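Local atomic coordinates of WbbZ protein (Klebsiella pneumoniae subsp. pneumoniae NTUH-K2044, PDB entry 6X1L), a protein that is functionally uncharacterised but probably acts as a polysaccharide pyruvyl transferase, attaching pyruvyl groups to sugars of a polysaccharide. Residues A[13-16]-A[17-20]; A[60-64]-A[65-69]. All coordinates share one frame; numbering follows the deposited sequence.

Contact 1. Residues A[13-16]-A[17-20]; sequences LLLK and SYHL
The ring of Tyr-18 has the carbonyl oxygen of Leu-14 over one face, with Tyr-18 CD2 the nearest ring atom at 3.3 Å from Leu-14 O, while the CA of Leu-15 approaches it obliquely. One turn earlier in the helix, the side chain of Leu-14 lies alongside the phenol and points the same way: Leu-14 CG is 3.8 Å from Tyr-18 CE2, and Leu-14 CD1 is 3.8 Å from Tyr-18 OH. Torsions explain this pairing. The tyrosine CG stands opposite its own carbonyl carbon (chi1 -63°), which swings the ring back toward the preceding turn, where the leucine waits with CG trans to its backbone N (chi1 -162°). Leu-15 crosses the ring at a slant and meets it more lightly: Leu-15 CD2 is 4.1 Å from Tyr-18 CD2. A tyrosine suits this place because its long, flat body can lie along Leu-14 right up to the hydroxyl and still meet Leu-15. The backbone is plain alpha-helix: Tyr-18 N bonds Leu-14 O at 3.1 Å and 159°, so that one oxygen accepts the amide and also lies over the ring of the same residue. Ser-17 N to Leu-13 O (2.8 Å) and His-19 N to Leu-15 O (3.0 Å) continue the pattern, whereas the bond from Leu-20 N to Lys-16 O is weak. The imidazole of His-19 leads away from the turn; its NE2 bonds Thr-52 O and its ring meets Phe-24 edge to face, uses that suit a flat, polar aromatic. Helix 6-21 thus lies against the six-stranded parallel sheet, Leu-14 on Phe-123 of strand 120-124, Leu-15 on Met-102 of strand 98-104, and Tyr-18 bridging Val-121, Ile-100 and Phe-24, with Leu-51 of a nearby loop beside Leu-15 and Lys-16.

Contact 2. Residues A[60-64]-A[65-69]; sequences ERYSS and ETDIL
Ser-63 and Asp-67 grip each other twice, and this pair is the tight part of the turn. Ser-63 N gives a nearly straight bond to Asp-67 OD2 (2.9 Å, 171°), meeting the oxygen from above the carboxylate plane, while Asp-67 N returns a longer bond to Ser-63 O (3.2 Å). The same Asp-67 OD2 lies at the edge of the Tyr-62 ring, 3.6 Å from Tyr-62 CD1, with ring and carboxylate planes 70° apart. Aspartate suits this buried place: the turn brings Ser-63 close, a short carboxylate fits the gap to its amide, and OD1 forms a salt bridge with Arg-23 that would offset the charge. The Tyr-62 hydroxyl meanwhile accepts a hydrogen bond from Arg-57 N.

The other side is looser and more exposed, and small hydroxyls do the work there. With OG trans to the backbone N (chi1 173°), Ser-63 reaches forward to accept a long bond from Glu-65 N (3.3 Å) and to share a hydrogen bond with Thr-66 OG1 (2.9 Å), whose proton could come from either. Beyond CG, the Glu-65 chain runs outward, extended, and its end leads away from the turn. The serine-to-amide bond defines an ST turn, set inside an alpha turn closed by Asp-67 N and Ser-63 O, which together lead the chain into parallel strand 67-71.

How the contacts relate
Contacts 1 and 2 come one after the other in the chain, separated by residues 21-59, with their centres about 17 Å apart and their nearest atoms about 5 Å apart without touching. They meet indirectly through the six-stranded parallel sheet. Helix 6-21, which carries contact 1, packs on Phe-24 of strand 23-27; neighbouring Arg-23 holds Asp-67 of contact 2, and Val-25 touches Tyr-62. Ile-100 is likewise shared, by Tyr-18 of contact 1 and Ile-68 of the strand that contact 2 opens. Two parallel sheets in the chain are consistent with a GT-B-like architecture, and both contacts belong to the first, contact 1 through a covering helix and contact 2 at the start of a strand.

Contact 1. Residues A[13-16]-A[17-20]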
ATOM      1  N   LEU A  13      17.199 -15.894  21.783  1.00 59.17           N
ATOM      2  CA  LEU A  13      17.265 -17.063  22.657  1.00 60.87           C
ATOM      3  C   LEU A  13      16.037 -17.156  23.553  1.00 60.82           C
ATOM      4  O   LEU A  13      15.510 -18.249  23.790  1.00 71.36           O
ATOM      5  CB  LEU A  13      18.540 -17.008  23.499  1.00 64.00           C
ATOM      6  CG  LEU A  13      19.854 -17.033  22.717  1.00 66.02           C
ATOM      7  CD1 LEU A  13      21.032 -16.702  23.617  1.00 67.73           C
ATOM      8  CD2 LEU A  13      20.050 -18.388  22.055  1.00 72.25           C
ATOM      9  N   LEU A  14      15.557 -16.016  24.044  1.00 63.95           N
ATOM     10  CA  LEU A  14      14.420 -16.014  24.959  1.00 59.95           C
ATOM     11  C   LEU A  14      13.158 -16.533  24.278  1.00 61.94           C
ATOM     12  O   LEU A  14      12.471 -17.412  24.810  1.00 59.13           O
ATOM     13  CB  LEU A  14      14.207 -14.604  25.500  1.00 71.47           C
ATOM     14  CG  LEU A  14      13.364 -14.413  26.753  1.00 74.32           C
ATOM     15  CD1 LEU A  14      13.925 -15.209  27.927  1.00 68.94           C
ATOM     16  CD2 LEU A  14      13.327 -12.940  27.076  1.00 75.91           C
ATOM     17  N   LEU A  15      12.828 -16.003  23.098  1.00 56.32           N
ATOM     18  CA  LEU A  15      11.625 -16.480  22.428  1.00 55.24           C
ATOM     19  C   LEU A  15      11.778 -17.924  21.973  1.00 55.82           C
ATOM     20  O   LEU A  15      10.808 -18.689  22.015  1.00 61.77           O
ATOM     21  CB  LEU A  15      11.267 -15.561  21.257  1.00 55.50           C
ATOM     22  CG  LEU A  15      10.358 -14.416  21.716  1.00 62.95           C
ATOM     23  CD1 LEU A  15      10.309 -13.306  20.706  1.00 73.22           C
ATOM     24  CD2 LEU A  15       8.951 -14.923  21.994  1.00 68.79           C
ATOM     25  N   LYS A  16      12.979 -18.323  21.554  1.00 56.48           N
ATOM     26  CA  LYS A  16      13.205 -19.729  21.239  1.00 57.97           C
ATOM     27  C   LYS A  16      13.030 -20.611  22.470  1.00 67.60           C
ATOM     28  O   LYS A  16      12.561 -21.750  22.359  1.00 61.67           O
ATOM     29  CB  LYS A  16      14.598 -19.919  20.635  1.00 68.06           C
ATOM     30  CG  LYS A  16      14.738 -19.294  19.253  1.00 67.01           C
ATOM     31  CD  LYS A  16      15.808 -19.973  18.420  1.00 72.36           C
ATOM     32  CE  LYS A  16      17.177 -19.368  18.660  1.00 77.94           C
ATOM     33  NZ  LYS A  16      18.138 -19.798  17.606  1.00 93.16           N
ATOM     34  N   SER A  17      13.382 -20.098  23.652  1.00 61.00           N
ATOM     35  CA  SER A  17      13.185 -20.865  24.880  1.00 63.78           C
ATOM     36  C   SER A  17      11.702 -21.080  25.164  1.00 63.73           C
ATOM     37  O   SER A  17      11.288 -22.187  25.522  1.00 66.17           O
ATOM     38  CB  SER A  17      13.857 -20.155  26.053  1.00 65.21           C
ATOM     39  OG  SER A  17      13.633 -20.861  27.262  1.00 77.07           O
ATOM     40  N   TYR A  18      10.885 -20.037  24.987  1.00 64.89           N
ATOM     41  CA  TYR A  18       9.445 -20.185  25.168  1.00 68.33           C
ATOM     42  C   TYR A  18       8.845 -21.137  24.143  1.00 70.41           C
ATOM     43  O   TYR A  18       7.866 -21.832  24.441  1.00 72.45           O
ATOM     44  CB  TYR A  18       8.755 -18.827  25.066  1.00 62.81           C
ATOM     45  CG  TYR A  18       9.152 -17.831  26.127  1.00 74.97           C
ATOM     46  CD1 TYR A  18       9.254 -18.203  27.459  1.00 79.38           C
ATOM     47  CD2 TYR A  18       9.418 -16.512  25.792  1.00 82.74           C
ATOM     48  CE1 TYR A  18       9.613 -17.284  28.428  1.00 87.59           C
ATOM     49  CE2 TYR A  18       9.778 -15.592  26.748  1.00 82.45           C
ATOM     50  CZ  TYR A  18       9.875 -15.979  28.061  1.00 83.38           C
ATOM     51  OH  TYR A  18      10.233 -15.049  29.006  1.00 88.64           O
ATOM     52  N   HIS A  19       9.412 -21.179  22.936  1.00 71.20           N
ATOM     53  CA  HIS A  19       8.846 -21.999  21.871  1.00 64.53           C
ATOM     54  C   HIS A  19       9.015 -23.485  22.154  1.00 73.48           C
ATOM     55  O   HIS A  19       8.206 -24.300  21.695  1.00 65.38           O
ATOM     56  CB  HIS A  19       9.493 -21.632  20.535  1.00 61.06           C
ATOM     57  CG  HIS A  19       8.755 -22.148  19.340  1.00 66.47           C
ATOM     58  ND1 HIS A  19       9.112 -23.309  18.687  1.00 68.18           N
ATOM     59  CD2 HIS A  19       7.683 -21.657  18.674  1.00 65.00           C
ATOM     60  CE1 HIS A  19       8.292 -23.511  17.672  1.00 70.35           C
ATOM     61  NE2 HIS A  19       7.414 -22.524  17.643  1.00 67.70           N
ATOM     62  N   LEU A  20      10.054 -23.860  22.903  1.00 74.95           N
ATOM     63  CA  LEU A  20      10.213 -25.259  23.281  1.00 80.26           C
ATOM     64  C   LEU A  20       9.092 -25.722  24.200  1.00 81.49           C
ATOM     65  O   LEU A  20       8.676 -26.883  24.132  1.00 82.91           O
ATOM     66  CB  LEU A  20      11.569 -25.470  23.954  1.00 89.12           C
ATOM     67  CG  LEU A  20      12.799 -25.282  23.066  1.00 94.58           C
ATOM     68  CD1 LEU A  20      14.065 -25.260  23.906  1.00 95.90           C
ATOM     69  CD2 LEU A  20      12.869 -26.382  22.018  1.00 99.80           C
TER

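Contact 2. Residues A[60-64]-A[65-69]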
ATOM      1  N   GLU A  60     -11.922 -19.583  18.537  1.00 95.84           N
ATOM      2  CA  GLU A  60     -11.230 -20.856  18.661  1.00102.68           C
ATOM      3  C   GLU A  60     -10.821 -21.093  20.110  1.00 99.04           C
ATOM      4  O   GLU A  60     -10.551 -20.156  20.866  1.00 95.22           O
ATOM      5  CB  GLU A  60     -10.000 -20.897  17.755  1.00103.15           C
ATOM      6  CG  GLU A  60      -9.777 -22.247  17.090  1.00113.89           C
ATOM      7  CD  GLU A  60      -8.432 -22.343  16.399  1.00119.36           C
ATOM      8  OE1 GLU A  60      -7.399 -22.324  17.103  1.00118.53           O
ATOM      9  OE2 GLU A  60      -8.406 -22.429  15.152  1.00123.05           O
ATOM     10  N   ARG A  61     -10.784 -22.364  20.494  1.00101.42           N
ATOM     11  CA  ARG A  61     -10.475 -22.749  21.865  1.00100.96           C
ATOM     12  C   ARG A  61      -8.979 -23.002  21.997  1.00 94.04           C
ATOM     13  O   ARG A  61      -8.417 -23.836  21.278  1.00 93.56           O
ATOM     14  CB  ARG A  61     -11.277 -23.985  22.268  1.00105.25           C
ATOM     15  CG  ARG A  61     -11.390 -25.031  21.174  1.00112.77           C
ATOM     16  CD  ARG A  61     -12.267 -26.193  21.607  1.00124.16           C
ATOM     17  NE  ARG A  61     -11.671 -26.950  22.704  1.00129.23           N
ATOM     18  CZ  ARG A  61     -10.857 -27.988  22.539  1.00132.43           C
ATOM     19  NH1 ARG A  61     -10.540 -28.394  21.317  1.00133.98           N
ATOM     20  NH2 ARG A  61     -10.359 -28.620  23.594  1.00131.70           N
ATOM     21  N   TYR A  62      -8.339 -22.278  22.908  1.00 85.87           N
ATOM     22  CA  TYR A  62      -6.922 -22.439  23.186  1.00 79.31           C
ATOM     23  C   TYR A  62      -6.724 -23.009  24.585  1.00 87.76           C
ATOM     24  O   TYR A  62      -7.618 -22.966  25.435  1.00 85.62           O
ATOM     25  CB  TYR A  62      -6.180 -21.106  23.048  1.00 75.18           C
ATOM     26  CG  TYR A  62      -6.310 -20.481  21.676  1.00 71.04           C
ATOM     27  CD1 TYR A  62      -5.642 -21.015  20.582  1.00 71.61           C
ATOM     28  CD2 TYR A  62      -7.101 -19.358  21.476  1.00 73.71           C
ATOM     29  CE1 TYR A  62      -5.760 -20.448  19.323  1.00 68.84           C
ATOM     30  CE2 TYR A  62      -7.225 -18.783  20.222  1.00 74.75           C
ATOM     31  CZ  TYR A  62      -6.552 -19.333  19.151  1.00 72.30           C
ATOM     32  OH  TYR A  62      -6.672 -18.762  17.903  1.00 73.74           O
ATOM     33  N   SER A  63      -5.530 -23.551  24.812  1.00 87.55           N
ATOM     34  CA  SER A  63      -5.212 -24.219  26.067  1.00 87.43           C
ATOM     35  C   SER A  63      -4.700 -23.202  27.080  1.00 88.61           C
ATOM     36  O   SER A  63      -3.714 -22.502  26.825  1.00 85.20           O
ATOM     37  CB  SER A  63      -4.175 -25.316  25.835  1.00 86.54           C
ATOM     38  OG  SER A  63      -3.731 -25.859  27.065  1.00 96.56           O
ATOM     39  N   SER A  64      -5.365 -23.130  28.233  1.00 96.72           N
ATOM     40  CA  SER A  64      -4.946 -22.253  29.319  1.00103.73           C
ATOM     41  C   SER A  64      -3.674 -22.729  30.011  1.00 97.69           C
ATOM     42  O   SER A  64      -3.252 -22.103  30.989  1.00 95.71           O
ATOM     43  CB  SER A  64      -6.075 -22.127  30.344  1.00120.01           C
ATOM     44  OG  SER A  64      -5.669 -21.358  31.461  1.00125.50           O
ATOM     45  N   GLU A  65      -3.059 -23.810  29.539  1.00 91.01           N
ATOM     46  CA  GLU A  65      -1.849 -24.347  30.141  1.00 88.95           C
ATOM     47  C   GLU A  65      -0.667 -24.421  29.187  1.00 88.95           C
ATOM     48  O   GLU A  65       0.473 -24.277  29.635  1.00 89.11           O
ATOM     49  CB  GLU A  65      -2.117 -25.749  30.708  1.00102.30           C
ATOM     50  CG  GLU A  65      -0.954 -26.342  31.487  1.00110.21           C
ATOM     51  CD  GLU A  65      -1.219 -27.764  31.935  1.00121.00           C
ATOM     52  OE1 GLU A  65      -0.575 -28.214  32.907  1.00126.32           O
ATOM     53  OE2 GLU A  65      -2.074 -28.430  31.317  1.00125.64           O
ATOM     54  N   THR A  66      -0.898 -24.625  27.889  1.00 84.23           N
ATOM     55  CA  THR A  66       0.189 -24.834  26.943  1.00 79.39           C
ATOM     56  C   THR A  66       0.214 -23.844  25.784  1.00 79.36           C
ATOM     57  O   THR A  66       1.109 -23.938  24.937  1.00 78.16           O
ATOM     58  CB  THR A  66       0.136 -26.264  26.384  1.00 77.15           C
ATOM     59  OG1 THR A  66      -1.157 -26.513  25.818  1.00 83.63           O
ATOM     60  CG2 THR A  66       0.406 -27.279  27.490  1.00 82.35           C
ATOM     61  N   ASP A  67      -0.725 -22.904  25.714  1.00 75.44           N
ATOM     62  CA  ASP A  67      -0.742 -21.893  24.664  1.00 73.54           C
ATOM     63  C   ASP A  67      -0.340 -20.544  25.240  1.00 69.95           C
ATOM     64  O   ASP A  67      -0.821 -20.148  26.307  1.00 76.41           O
ATOM     65  CB  ASP A  67      -2.120 -21.791  24.005  1.00 67.41           C
ATOM     66  CG  ASP A  67      -2.412 -22.956  23.088  1.00 72.45           C
ATOM     67  OD1 ASP A  67      -1.474 -23.716  22.777  1.00 72.20           O
ATOM     68  OD2 ASP A  67      -3.580 -23.118  22.684  1.00 75.99           O
ATOM     69  N   ILE A  68       0.537 -19.845  24.528  1.00 63.68           N
ATOM     70  CA  ILE A  68       0.973 -18.502  24.882  1.00 61.24           C
ATOM     71  C   ILE A  68       0.500 -17.546  23.796  1.00 65.00           C
ATOM     72  O   ILE A  68       0.719 -17.797  22.604  1.00 60.71           O
ATOM     73  CB  ILE A  68       2.503 -18.434  25.043  1.00 64.43           C
ATOM     74  CG1 ILE A  68       2.930 -19.140  26.334  1.00 76.96           C
ATOM     75  CG2 ILE A  68       2.981 -16.993  25.018  1.00 63.67           C
ATOM     76  CD1 ILE A  68       4.418 -19.096  26.589  1.00 82.94           C
ATOM     77  N   LEU A  69      -0.155 -16.462  24.202  1.00 63.88           N
ATOM     78  CA  LEU A  69      -0.545 -15.420  23.262  1.00 57.16           C
ATOM     79  C   LEU A  69       0.633 -14.481  23.036  1.00 60.87           C
ATOM     80  O   LEU A  69       1.155 -13.886  23.987  1.00 60.37           O
ATOM     81  CB  LEU A  69      -1.756 -14.642  23.774  1.00 62.71           C
ATOM     82  CG  LEU A  69      -2.126 -13.407  22.941  1.00 62.34           C
ATOM     83  CD1 LEU A  69      -2.724 -13.806  21.594  1.00 62.82           C
ATOM     84  CD2 LEU A  69      -3.071 -12.488  23.703  1.00 66.98           C
TER